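Side-chain contacts in putative glyoxalase superfamily protein (Ralstonia eutropha, PDB 3IUZ), which probably acts as an iron(II)-dependent dioxygenase that oxidatively decarboxylates 2-oxoadipate to 2-hydroxyglutarate: residues I139-V144 with V321-D326; G31-A36 with H132-E137; V52-I57 with S301-I306. All coordinates share one frame; numbering follows the deposited sequence.

Contact 1 (I139-V144 with V321-D326); sequences IAQFFV and VDLGFD
Q141 supplies the polar half of this contact, its side-chain amide reaching the backbone of L323. NE2 of Q141 donates to O of L323 over 3.2 Å with an N-H...O angle of 166°; the acceptor lies close to the amide plane, and the donor arrives in the carbonyl plane, on a lone pair. A water molecule completes the link, giving one proton to OE1 of Q141 and one to O of L323 (water O to carbonyl O 2.7 Å). Both ends of the amide thus face L323, directly or through water, which fixes its rotation about CG-CD.

Aromatic contact forms the other half. A chi1 of -167° carries the F143 ring beside its own carbonyl carbon, where its edge faces F325, CD2 lying over the centre of that ring. The centroids are 4.9 Å apart and the planes 57° apart, an edge-to-face pair. CE1 of F325 also approaches NE2 of Q141 (3.5 Å).

R308 adds a cation-pi contact to F325, and H82 of strand 80-87 meets its ring edge-to-face. Strand 141-147 lies between strands 80-87 and 125-132, while the loop 321-326 lies over the sheet face that bears Q141 and F143.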
ATOM      1  N   ILE A 139       2.037  14.034  -2.098  1.00 15.71           N
ATOM      2  CA  ILE A 139       2.295  12.673  -2.542  1.00 15.28           C
ATOM      3  C   ILE A 139       1.806  11.758  -1.430  1.00 15.18           C
ATOM      4  O   ILE A 139       2.001  12.067  -0.252  1.00 15.27           O
ATOM      5  CB  ILE A 139       3.804  12.472  -2.825  1.00 15.15           C
ATOM      6  CG1 ILE A 139       4.176  13.185  -4.143  1.00 17.34           C
ATOM      7  CG2 ILE A 139       4.146  11.001  -2.876  1.00 14.30           C
ATOM      8  CD1 ILE A 139       5.698  13.235  -4.395  1.00 17.53           C
ATOM      9  N   ALA A 140       1.149  10.654  -1.752  1.00 15.18           N
ATOM     10  CA  ALA A 140       0.658   9.745  -0.719  1.00 16.52           C
ATOM     11  C   ALA A 140       1.779   9.281   0.165  1.00 17.12           C
ATOM     12  O   ALA A 140       2.890   9.031  -0.330  1.00 16.82           O
ATOM     13  CB  ALA A 140       0.013   8.495  -1.343  1.00 16.50           C
ATOM     14  N   GLN A 141       1.479   9.106   1.451  1.00 17.40           N
ATOM     15  CA  GLN A 141       2.416   8.512   2.373  1.00 17.54           C
ATOM     16  C   GLN A 141       2.344   7.002   2.235  1.00 18.66           C
ATOM     17  O   GLN A 141       1.368   6.473   1.681  1.00 18.39           O
ATOM     18  CB  GLN A 141       2.131   8.896   3.799  1.00 17.49           C
ATOM     19  CG  GLN A 141       2.421  10.323   4.129  1.00 16.63           C
ATOM     20  CD  GLN A 141       2.208  10.589   5.607  1.00 18.87           C
ATOM     21  OE1 GLN A 141       3.102  10.369   6.440  1.00 21.85           O
ATOM     22  NE2 GLN A 141       1.001  11.026   5.954  1.00 17.65           N
ATOM     23  N   PHE A 142       3.378   6.324   2.735  1.00 17.79           N
ATOM     24  CA  PHE A 142       3.362   4.882   2.919  1.00 17.59           C
ATOM     25  C   PHE A 142       3.320   4.620   4.401  1.00 18.13           C
ATOM     26  O   PHE A 142       4.115   5.209   5.192  1.00 18.99           O
ATOM     27  CB  PHE A 142       4.600   4.227   2.346  1.00 17.90           C
ATOM     28  CG  PHE A 142       4.540   4.006   0.870  1.00 17.89           C
ATOM     29  CD1 PHE A 142       4.782   5.039  -0.018  1.00 16.73           C
ATOM     30  CD2 PHE A 142       4.175   2.767   0.368  1.00 15.46           C
ATOM     31  CE1 PHE A 142       4.691   4.832  -1.398  1.00 18.66           C
ATOM     32  CE2 PHE A 142       4.085   2.542  -0.990  1.00 17.85           C
ATOM     33  CZ  PHE A 142       4.334   3.546  -1.885  1.00 19.42           C
ATOM     34  N   PHE A 143       2.433   3.716   4.813  1.00 17.82           N
ATOM     35  CA  PHE A 143       2.404   3.280   6.201  1.00 16.82           C
ATOM     36  C   PHE A 143       2.862   1.829   6.166  1.00 17.60           C
ATOM     37  O   PHE A 143       2.232   1.016   5.516  1.00 17.55           O
ATOM     38  CB  PHE A 143       1.017   3.446   6.817  1.00 16.77           C
ATOM     39  CG  PHE A 143       1.024   3.313   8.310  1.00 18.12           C
ATOM     40  CD1 PHE A 143       1.010   2.059   8.910  1.00 16.98           C
ATOM     41  CD2 PHE A 143       1.074   4.423   9.124  1.00 21.41           C
ATOM     42  CE1 PHE A 143       1.005   1.932  10.294  1.00 20.88           C
ATOM     43  CE2 PHE A 143       1.082   4.293  10.497  1.00 20.37           C
ATOM     44  CZ  PHE A 143       1.061   3.058  11.084  1.00 21.88           C
ATOM     45  N   VAL A 144       4.010   1.539   6.770  1.00 15.45           N
ATOM     46  CA  VAL A 144       4.573   0.203   6.708  1.00 15.15           C
ATOM     47  C   VAL A 144       4.612  -0.353   8.090  1.00 14.59           C
ATOM     48  O   VAL A 144       5.241   0.229   8.988  1.00 16.95           O
ATOM     49  CB  VAL A 144       6.004   0.209   6.129  1.00 14.24           C
ATOM     50  CG1 VAL A 144       6.524  -1.261   6.036  1.00 13.74           C
ATOM     51  CG2 VAL A 144       5.991   0.923   4.736  1.00 13.28           C
ATOM     52  N   VAL A 321      -1.023  20.586   6.899  1.00 32.00           N
ATOM     53  CA  VAL A 321      -1.914  19.486   7.222  1.00 29.03           C
ATOM     54  C   VAL A 321      -1.262  18.585   8.295  1.00 25.11           C
ATOM     55  O   VAL A 321      -0.053  18.372   8.257  1.00 23.54           O
ATOM     56  CB  VAL A 321      -2.131  18.670   5.886  1.00 29.19           C
ATOM     57  CG1 VAL A 321      -2.665  17.282   6.146  1.00 29.18           C
ATOM     58  CG2 VAL A 321      -3.043  19.443   4.967  1.00 31.98           C
ATOM     59  N   ASP A 322      -2.033  18.070   9.241  1.00 21.43           N
ATOM     60  CA  ASP A 322      -1.498  17.106  10.215  1.00 19.95           C
ATOM     61  C   ASP A 322      -1.340  15.735   9.507  1.00 18.51           C
ATOM     62  O   ASP A 322      -2.325  15.086   9.164  1.00 16.47           O
ATOM     63  CB  ASP A 322      -2.400  16.996  11.445  1.00 19.70           C
ATOM     64  CG  ASP A 322      -1.823  16.115  12.533  1.00 20.58           C
ATOM     65  OD1 ASP A 322      -1.035  15.194  12.218  1.00 18.11           O
ATOM     66  OD2 ASP A 322      -2.172  16.328  13.734  1.00 19.74           O
ATOM     67  N   LEU A 323      -0.095  15.309   9.308  1.00 18.09           N
ATOM     68  CA  LEU A 323       0.203  14.097   8.561  1.00 18.97           C
ATOM     69  C   LEU A 323       0.365  12.882   9.489  1.00 19.69           C
ATOM     70  O   LEU A 323       0.773  11.811   9.050  1.00 19.44           O
ATOM     71  CB  LEU A 323       1.468  14.273   7.691  1.00 18.98           C
ATOM     72  CG  LEU A 323       1.384  15.275   6.547  1.00 21.43           C
ATOM     73  CD1 LEU A 323       2.789  15.428   5.942  1.00 21.87           C
ATOM     74  CD2 LEU A 323       0.292  14.926   5.420  1.00 21.30           C
ATOM     75  N   GLY A 324      -0.006  13.035  10.755  1.00 19.68           N
ATOM     76  CA  GLY A 324       0.263  11.980  11.725  1.00 20.76           C
ATOM     77  C   GLY A 324      -0.715  10.826  11.586  1.00 21.24           C
ATOM     78  O   GLY A 324      -1.765  10.927  10.917  1.00 20.50           O
ATOM     79  N   PHE A 325      -0.377   9.733  12.243  1.00 22.82           N
ATOM     80  CA  PHE A 325      -1.271   8.588  12.391  1.00 25.27           C
ATOM     81  C   PHE A 325      -1.469   8.282  13.880  1.00 28.47           C
ATOM     82  O   PHE A 325      -1.777   7.135  14.236  1.00 30.15           O
ATOM     83  CB  PHE A 325      -0.691   7.371  11.660  1.00 24.36           C
ATOM     84  CG  PHE A 325      -0.541   7.572  10.178  1.00 24.59           C
ATOM     85  CD1 PHE A 325       0.539   8.292   9.650  1.00 22.96           C
ATOM     86  CD2 PHE A 325      -1.491   7.075   9.292  1.00 24.28           C
ATOM     87  CE1 PHE A 325       0.661   8.480   8.282  1.00 22.37           C
ATOM     88  CE2 PHE A 325      -1.329   7.249   7.913  1.00 24.88           C
ATOM     89  CZ  PHE A 325      -0.256   7.943   7.420  1.00 21.97           C
ATOM     90  N   ASP A 326      -1.262   9.309  14.715  1.00 30.29           N
ATOM     91  CA  ASP A 326      -1.343   9.227  16.175  1.00 33.62           C
ATOM     92  C   ASP A 326      -2.481   8.296  16.638  1.00 35.06           C
ATOM     93  O   ASP A 326      -3.621   8.285  16.072  1.00 34.18           O
ATOM     94  CB  ASP A 326      -1.589  10.622  16.845  1.00 34.07           C
ATOM     95  CG  ASP A 326      -0.516  11.684  16.509  1.00 36.43           C
ATOM     96  OD1 ASP A 326       0.555  11.350  15.958  1.00 39.00           O
ATOM     97  OD2 ASP A 326      -0.755  12.879  16.826  1.00 38.73           O
TER
HETATM   98  O   HOH W   1       3.168  10.577   9.401  1.00 28.65           O

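Contact 2 (G31-A36 with H132-E137); sequences GLPSDA and HADAPE
P33 sets CG against CB of D134 at 3.8 Å, beside the flat carboxylate of that residue, and its CD lies slightly farther from the same CB; the two side chains cross at a slant, and the pyrrolidine meets the methylene more closely than the carboxylate. The polar end of D134 is engaged elsewhere, OD1 forming a salt bridge with R42. The other flat group is the H132 imidazole. At its edge, in its plane, lies CA of D134, and ND1 of H132 accepts the backbone N-H of D134 (ND1 to N 3.1 Å, angle at hydrogen 161°), the donor tilted 24° out of the ring plane. Because NE2 bonds to the carbonyl of L110, both nitrogens have partners, a pattern consistent with the imidazole proton on NE2.

The second touch is purely apolar. In L32, CD1 carries on the extended chain (chi2 -179°), while the other branch, CD2, turns to CB of A135. The modelled separation of these two carbons, 3.3 Å, is below usual van der Waals contact, so the proximity is clear but its exact closeness is doubtful.

Helix 42-60 lies alongside: its A43 touches both P33 and D134, and L32 reaches Q47.

On the side of residues 132-137 the backbone folds into a type I beta turn from H132 to A135, with N of A135 bonded to O of H132 (3.2 Å). The turn begins the connection between antiparallel strands 125-132 and 141-147, and the loop between helix 16-25 and strand 40-41 packs on it: surface packing of an N-terminal loop on a strand connection.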
ATOM      1  N   GLY A  31       2.713  21.416  -7.913  1.00 21.58           N
ATOM      2  CA  GLY A  31       4.029  21.750  -7.402  1.00 20.92           C
ATOM      3  C   GLY A  31       5.093  20.670  -7.350  1.00 20.01           C
ATOM      4  O   GLY A  31       6.104  20.847  -6.699  1.00 20.33           O
ATOM      5  N   LEU A  32       4.909  19.534  -8.006  1.00 18.75           N
ATOM      6  CA  LEU A  32       5.983  18.531  -7.971  1.00 18.00           C
ATOM      7  C   LEU A  32       7.174  19.059  -8.796  1.00 17.84           C
ATOM      8  O   LEU A  32       6.973  19.607  -9.895  1.00 16.81           O
ATOM      9  CB  LEU A  32       5.504  17.186  -8.490  1.00 18.55           C
ATOM     10  CG  LEU A  32       4.375  16.513  -7.702  1.00 18.86           C
ATOM     11  CD1 LEU A  32       4.068  15.149  -8.378  1.00 21.30           C
ATOM     12  CD2 LEU A  32       4.667  16.350  -6.191  1.00 18.72           C
ATOM     13  N   PRO A  33       8.402  18.894  -8.283  1.00 16.91           N
ATOM     14  CA  PRO A  33       9.582  19.179  -9.071  1.00 17.93           C
ATOM     15  C   PRO A  33       9.527  18.601 -10.498  1.00 18.01           C
ATOM     16  O   PRO A  33       9.043  17.501 -10.710  1.00 18.07           O
ATOM     17  CB  PRO A  33      10.722  18.552  -8.245  1.00 17.76           C
ATOM     18  CG  PRO A  33      10.156  18.451  -6.857  1.00 18.05           C
ATOM     19  CD  PRO A  33       8.738  18.317  -6.965  1.00 17.25           C
ATOM     20  N   SER A  34      10.055  19.373 -11.447  1.00 18.98           N
ATOM     21  CA  SER A  34      10.112  19.020 -12.869  1.00 20.00           C
ATOM     22  C   SER A  34      11.556  19.129 -13.369  1.00 19.58           C
ATOM     23  O   SER A  34      12.394  19.778 -12.753  1.00 19.43           O
ATOM     24  CB  SER A  34       9.238  19.996 -13.691  1.00 20.07           C
ATOM     25  OG  SER A  34       9.798  21.319 -13.601  1.00 25.62           O
ATOM     26  N   ASP A  35      11.859  18.469 -14.476  1.00 20.41           N
ATOM     27  CA  ASP A  35      13.165  18.575 -15.080  1.00 21.47           C
ATOM     28  C   ASP A  35      13.094  19.347 -16.402  1.00 23.04           C
ATOM     29  O   ASP A  35      12.133  19.165 -17.154  1.00 21.58           O
ATOM     30  CB  ASP A  35      13.694  17.183 -15.299  1.00 22.50           C
ATOM     31  CG  ASP A  35      14.988  17.171 -16.083  1.00 23.78           C
ATOM     32  OD1 ASP A  35      16.019  17.517 -15.486  1.00 19.21           O
ATOM     33  OD2 ASP A  35      14.934  16.832 -17.291  1.00 21.38           O
ATOM     34  N   ALA A  36      14.115  20.198 -16.670  1.00 24.21           N
ATOM     35  CA  ALA A  36      14.128  21.121 -17.855  1.00 24.80           C
ATOM     36  C   ALA A  36      14.160  20.355 -19.201  1.00 25.03           C
ATOM     37  O   ALA A  36      13.662  20.852 -20.243  1.00 24.63           O
ATOM     38  CB  ALA A  36      15.297  22.124 -17.770  1.00 25.12           C
ATOM     39  N   HIS A 132       6.992  11.810   1.454  1.00 14.52           N
ATOM     40  CA  HIS A 132       7.906  12.198   0.395  1.00 14.43           C
ATOM     41  C   HIS A 132       8.522  13.568   0.626  1.00 14.82           C
ATOM     42  O   HIS A 132       7.810  14.574   0.809  1.00 15.31           O
ATOM     43  CB  HIS A 132       7.237  12.117  -0.968  1.00 14.06           C
ATOM     44  CG  HIS A 132       8.226  11.981  -2.064  1.00 13.40           C
ATOM     45  ND1 HIS A 132       8.903  13.070  -2.569  1.00 11.96           N
ATOM     46  CD2 HIS A 132       8.718  10.889  -2.708  1.00 16.15           C
ATOM     47  CE1 HIS A 132       9.772  12.657  -3.480  1.00 15.14           C
ATOM     48  NE2 HIS A 132       9.658  11.340  -3.613  1.00 11.46           N
ATOM     49  N   ALA A 133       9.848  13.619   0.576  1.00 15.21           N
ATOM     50  CA  ALA A 133      10.586  14.860   0.901  1.00 15.48           C
ATOM     51  C   ALA A 133      10.228  15.998  -0.050  1.00 16.01           C
ATOM     52  O   ALA A 133      10.371  17.131   0.317  1.00 17.46           O
ATOM     53  CB  ALA A 133      12.119  14.618   0.881  1.00 13.67           C
ATOM     54  N   ASP A 134       9.783  15.708  -1.268  1.00 16.12           N
ATOM     55  CA  ASP A 134       9.560  16.770  -2.251  1.00 16.39           C
ATOM     56  C   ASP A 134       8.143  17.330  -2.223  1.00 17.40           C
ATOM     57  O   ASP A 134       7.894  18.378  -2.805  1.00 18.44           O
ATOM     58  CB  ASP A 134       9.894  16.337  -3.692  1.00 16.13           C
ATOM     59  CG  ASP A 134      11.336  15.916  -3.882  1.00 17.71           C
ATOM     60  OD1 ASP A 134      12.240  16.393  -3.144  1.00 15.89           O
ATOM     61  OD2 ASP A 134      11.580  15.098  -4.810  1.00 18.08           O
ATOM     62  N   ALA A 135       7.212  16.634  -1.588  1.00 17.42           N
ATOM     63  CA  ALA A 135       5.809  17.069  -1.539  1.00 18.11           C
ATOM     64  C   ALA A 135       5.113  16.244  -0.451  1.00 17.99           C
ATOM     65  O   ALA A 135       4.261  15.397  -0.766  1.00 18.31           O
ATOM     66  CB  ALA A 135       5.115  16.864  -2.934  1.00 17.17           C
ATOM     67  N   PRO A 136       5.507  16.460   0.820  1.00 18.13           N
ATOM     68  CA  PRO A 136       5.105  15.560   1.908  1.00 18.74           C
ATOM     69  C   PRO A 136       3.593  15.512   2.149  1.00 19.35           C
ATOM     70  O   PRO A 136       3.047  14.463   2.532  1.00 17.14           O
ATOM     71  CB  PRO A 136       5.850  16.127   3.131  1.00 18.61           C
ATOM     72  CG  PRO A 136       6.372  17.464   2.716  1.00 20.21           C
ATOM     73  CD  PRO A 136       6.490  17.459   1.260  1.00 18.30           C
ATOM     74  N   GLU A 137       2.933  16.639   1.891  1.00 19.07           N
ATOM     75  CA  GLU A 137       1.486  16.747   2.016  1.00 20.62           C
ATOM     76  C   GLU A 137       0.714  16.337   0.784  1.00 19.89           C
ATOM     77  O   GLU A 137      -0.469  16.021   0.890  1.00 21.02           O
ATOM     78  CB  GLU A 137       1.070  18.163   2.381  1.00 20.62           C
ATOM     79  CG  GLU A 137       1.678  18.614   3.663  1.00 25.78           C
ATOM     80  CD  GLU A 137       1.294  20.045   4.015  1.00 32.39           C
ATOM     81  OE1 GLU A 137       0.497  20.678   3.276  1.00 38.41           O
ATOM     82  OE2 GLU A 137       1.774  20.527   5.052  1.00 37.04           O
TER

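Contact 3 (V52-I57 with S301-I306); sequences VLFAGI and SFYEFI
S301, at the entry to the strand, meets the helix first: its CB lies 3.8 Å from CD1 of I57. I57 was modelled in two conformers and has an unusual chi1 of -106°, so the detail of this touch is doubtful. The hydroxyl of S301 is used elsewhere, in a hydrogen bond with the carbonyl of F236.

F302 then points its CB away from the helix and stacks its ring with that of H238. Y303 returns to the helix and carries the aromatic part of the contact. CG of F54 stands anti to its backbone N (chi1 -176°), swinging the ring out so that CZ comes 3.6 Å from CE2 of Y303, at the edge of the tyrosine ring and near its plane. The phenol oxygen of Y303 in turn lies at the edge of the F54 ring, in its plane, OH to CZ being 3.8 Å. That hydroxyl is hydrogen-bonded to OD2 of D241, which ties the buried ring to strand 238-242.

The F54 ring also touches A239 and F80. F54 and I57 of helix 42-60 thus pack against S301 and Y303 of strand 293-306: helix-on-sheet packing, in a chain whose mixed sheet is consistent with its assignment to the glyoxalase (VOC-like) clan.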
ATOM      1  N   VAL A  52      -0.326   3.785  -9.774  1.00 16.64           N
ATOM      2  CA  VAL A  52      -0.395   2.464 -10.356  1.00 16.48           C
ATOM      3  C   VAL A  52      -0.796   1.501  -9.265  1.00 15.90           C
ATOM      4  O   VAL A  52      -1.681   0.642  -9.482  1.00 14.57           O
ATOM      5  CB  VAL A  52       0.918   2.068 -11.053  1.00 16.68           C
ATOM      6  CG1 VAL A  52       0.873   0.593 -11.481  1.00 16.97           C
ATOM      7  CG2 VAL A  52       1.184   3.035 -12.225  1.00 14.97           C
ATOM      8  N   LEU A  53      -0.241   1.703  -8.061  1.00 15.70           N
ATOM      9  CA  LEU A  53      -0.516   0.818  -6.944  1.00 16.29           C
ATOM     10  C   LEU A  53      -1.979   0.980  -6.463  1.00 17.08           C
ATOM     11  O   LEU A  53      -2.649   0.012  -6.131  1.00 17.62           O
ATOM     12  CB  LEU A  53       0.495   1.037  -5.789  1.00 16.83           C
ATOM     13  CG  LEU A  53       1.934   0.554  -6.063  1.00 16.49           C
ATOM     14  CD1 LEU A  53       2.878   0.971  -4.895  1.00 14.71           C
ATOM     15  CD2 LEU A  53       1.960  -0.977  -6.316  1.00 17.36           C
ATOM     16  N   PHE A  54      -2.443   2.211  -6.435  1.00 16.88           N
ATOM     17  CA  PHE A  54      -3.831   2.548  -6.179  1.00 16.37           C
ATOM     18  C   PHE A  54      -4.775   1.853  -7.180  1.00 16.26           C
ATOM     19  O   PHE A  54      -5.739   1.201  -6.782  1.00 15.38           O
ATOM     20  CB  PHE A  54      -4.025   4.068  -6.190  1.00 16.55           C
ATOM     21  CG  PHE A  54      -5.429   4.504  -5.824  1.00 18.19           C
ATOM     22  CD1 PHE A  54      -5.824   4.547  -4.501  1.00 17.03           C
ATOM     23  CD2 PHE A  54      -6.360   4.831  -6.800  1.00 17.50           C
ATOM     24  CE1 PHE A  54      -7.134   4.935  -4.139  1.00 20.79           C
ATOM     25  CE2 PHE A  54      -7.693   5.170  -6.455  1.00 19.98           C
ATOM     26  CZ  PHE A  54      -8.069   5.270  -5.100  1.00 18.00           C
ATOM     27  N   ALA A  55      -4.471   1.927  -8.464  1.00 16.06           N
ATOM     28  CA  ALA A  55      -5.262   1.223  -9.450  1.00 16.90           C
ATOM     29  C   ALA A  55      -5.314  -0.281  -9.185  1.00 18.48           C
ATOM     30  O   ALA A  55      -6.356  -0.926  -9.415  1.00 18.98           O
ATOM     31  CB  ALA A  55      -4.759   1.515 -10.834  1.00 16.93           C
ATOM     32  N   GLY A  56      -4.201  -0.829  -8.714  1.00 19.32           N
ATOM     33  CA  GLY A  56      -4.093  -2.229  -8.304  1.00 19.33           C
ATOM     34  C   GLY A  56      -4.983  -2.532  -7.098  1.00 20.91           C
ATOM     35  O   GLY A  56      -5.624  -3.601  -7.043  1.00 22.78           O
ATOM     36  N   ILE A  57      -5.089  -1.608  -6.150  1.00 19.86           N
ATOM     37  CA  ILE A  57      -6.042  -1.778  -5.021  0.50 19.63           C
ATOM     38  C   ILE A  57      -7.461  -1.830  -5.529  1.00 20.43           C
ATOM     39  O   ILE A  57      -8.224  -2.714  -5.143  1.00 21.79           O
ATOM     40  CB  ILE A  57      -5.976  -0.682  -3.933  0.50 19.10           C
ATOM     41  CG1 ILE A  57      -5.306  -1.226  -2.684  0.50 18.23           C
ATOM     42  CG2 ILE A  57      -7.416  -0.168  -3.500  0.50 17.94           C
ATOM     43  CD1 ILE A  57      -5.936  -2.437  -2.121  0.50 14.41           C
ATOM     44  N   SER A 301      -8.452  -6.720   1.203  1.00 17.13           N
ATOM     45  CA  SER A 301      -8.065  -5.346   1.531  1.00 16.26           C
ATOM     46  C   SER A 301      -9.283  -4.431   1.546  1.00 16.69           C
ATOM     47  O   SER A 301     -10.393  -4.856   1.190  1.00 15.53           O
ATOM     48  CB  SER A 301      -7.057  -4.914   0.484  1.00 17.56           C
ATOM     49  OG  SER A 301      -5.894  -5.724   0.598  1.00 17.22           O
ATOM     50  N   PHE A 302      -9.098  -3.166   1.918  1.00 16.50           N
ATOM     51  CA  PHE A 302     -10.209  -2.215   2.090  1.00 16.52           C
ATOM     52  C   PHE A 302      -9.853  -0.806   1.613  1.00 17.02           C
ATOM     53  O   PHE A 302      -8.670  -0.498   1.306  1.00 16.00           O
ATOM     54  CB  PHE A 302     -10.784  -2.200   3.533  1.00 17.36           C
ATOM     55  CG  PHE A 302      -9.839  -1.732   4.635  1.00 16.65           C
ATOM     56  CD1 PHE A 302      -9.015  -2.631   5.285  1.00 17.27           C
ATOM     57  CD2 PHE A 302      -9.811  -0.402   5.042  1.00 15.22           C
ATOM     58  CE1 PHE A 302      -8.203  -2.245   6.327  1.00 19.26           C
ATOM     59  CE2 PHE A 302      -8.966   0.013   6.065  1.00 18.44           C
ATOM     60  CZ  PHE A 302      -8.167  -0.923   6.728  1.00 19.17           C
ATOM     61  N   TYR A 303     -10.891   0.007   1.456  1.00 15.90           N
ATOM     62  CA  TYR A 303     -10.794   1.411   1.042  1.00 16.34           C
ATOM     63  C   TYR A 303     -11.225   2.246   2.218  1.00 16.24           C
ATOM     64  O   TYR A 303     -12.291   2.026   2.793  1.00 18.31           O
ATOM     65  CB  TYR A 303     -11.712   1.673  -0.145  1.00 16.08           C
ATOM     66  CG  TYR A 303     -11.505   2.986  -0.880  1.00 15.16           C
ATOM     67  CD1 TYR A 303     -12.129   4.153  -0.463  1.00 15.02           C
ATOM     68  CD2 TYR A 303     -10.767   3.035  -2.043  1.00 17.70           C
ATOM     69  CE1 TYR A 303     -11.967   5.341  -1.143  1.00 15.24           C
ATOM     70  CE2 TYR A 303     -10.635   4.218  -2.757  1.00 17.00           C
ATOM     71  CZ  TYR A 303     -11.210   5.356  -2.309  1.00 14.90           C
ATOM     72  OH  TYR A 303     -11.033   6.541  -3.006  1.00 17.76           O
ATOM     73  N   GLU A 304     -10.397   3.227   2.561  1.00 16.09           N
ATOM     74  CA  GLU A 304     -10.543   4.001   3.761  1.00 15.05           C
ATOM     75  C   GLU A 304     -10.578   5.497   3.444  1.00 15.09           C
ATOM     76  O   GLU A 304     -10.029   5.949   2.441  1.00 13.55           O
ATOM     77  CB  GLU A 304      -9.355   3.700   4.701  1.00 16.58           C
ATOM     78  CG  GLU A 304      -9.277   4.560   6.000  1.00 18.15           C
ATOM     79  CD  GLU A 304      -8.072   4.178   6.837  1.00 22.84           C
ATOM     80  OE1 GLU A 304      -6.958   4.687   6.587  1.00 24.12           O
ATOM     81  OE2 GLU A 304      -8.247   3.318   7.709  1.00 24.02           O
ATOM     82  N   PHE A 305     -11.232   6.239   4.314  1.00 14.33           N
ATOM     83  CA  PHE A 305     -11.346   7.676   4.207  1.00 15.56           C
ATOM     84  C   PHE A 305     -10.675   8.341   5.404  1.00 15.74           C
ATOM     85  O   PHE A 305     -10.716   7.828   6.528  1.00 14.90           O
ATOM     86  CB  PHE A 305     -12.805   8.104   4.207  1.00 15.19           C
ATOM     87  CG  PHE A 305     -13.582   7.569   3.069  1.00 17.20           C
ATOM     88  CD1 PHE A 305     -13.449   8.093   1.811  1.00 17.45           C
ATOM     89  CD2 PHE A 305     -14.432   6.502   3.244  1.00 20.99           C
ATOM     90  CE1 PHE A 305     -14.162   7.588   0.732  1.00 18.90           C
ATOM     91  CE2 PHE A 305     -15.161   6.021   2.144  1.00 23.94           C
ATOM     92  CZ  PHE A 305     -15.002   6.577   0.906  1.00 20.68           C
ATOM     93  N   ILE A 306     -10.111   9.527   5.159  1.00 15.77           N
ATOM     94  CA  ILE A 306      -9.424  10.250   6.215  1.00 15.67           C
ATOM     95  C   ILE A 306      -9.684  11.732   6.014  1.00 15.76           C
ATOM     96  O   ILE A 306      -9.754  12.201   4.882  1.00 16.34           O
ATOM     97  CB  ILE A 306      -7.909   9.980   6.183  1.00 15.79           C
ATOM     98  CG1 ILE A 306      -7.212  10.529   7.450  1.00 17.65           C
ATOM     99  CG2 ILE A 306      -7.274  10.526   4.898  1.00 13.63           C
ATOM    100  CD1 ILE A 306      -5.819   9.792   7.699  1.00 15.76           C
TER

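How the contacts relate
The segments follow the chain as 31-36, 52-57, 132-137, 139-144, 301-306 and 321-326, so contact 2 closes before contact 1 opens, while contact 3 crosses both. Contacts 1 and 2 have centres 16 Å apart and touch, CD1 of I139 lying 3.7 Å from CD2 of L32; their segments 132-137 and 139-144 are nearly continuous. Contacts 1 and 3, centres 14 Å apart, reach the same mixed sheet and meet where CZ of F142 approaches CD1 of L53 (4.2 Å). Contacts 2 and 3 remain about 10 Å apart at their nearest atoms. Helix 42-60 carries residues 52-57 and also touches both segments of contact 2 and, in contact 1, I139, A140 and F142 of segment 139-144.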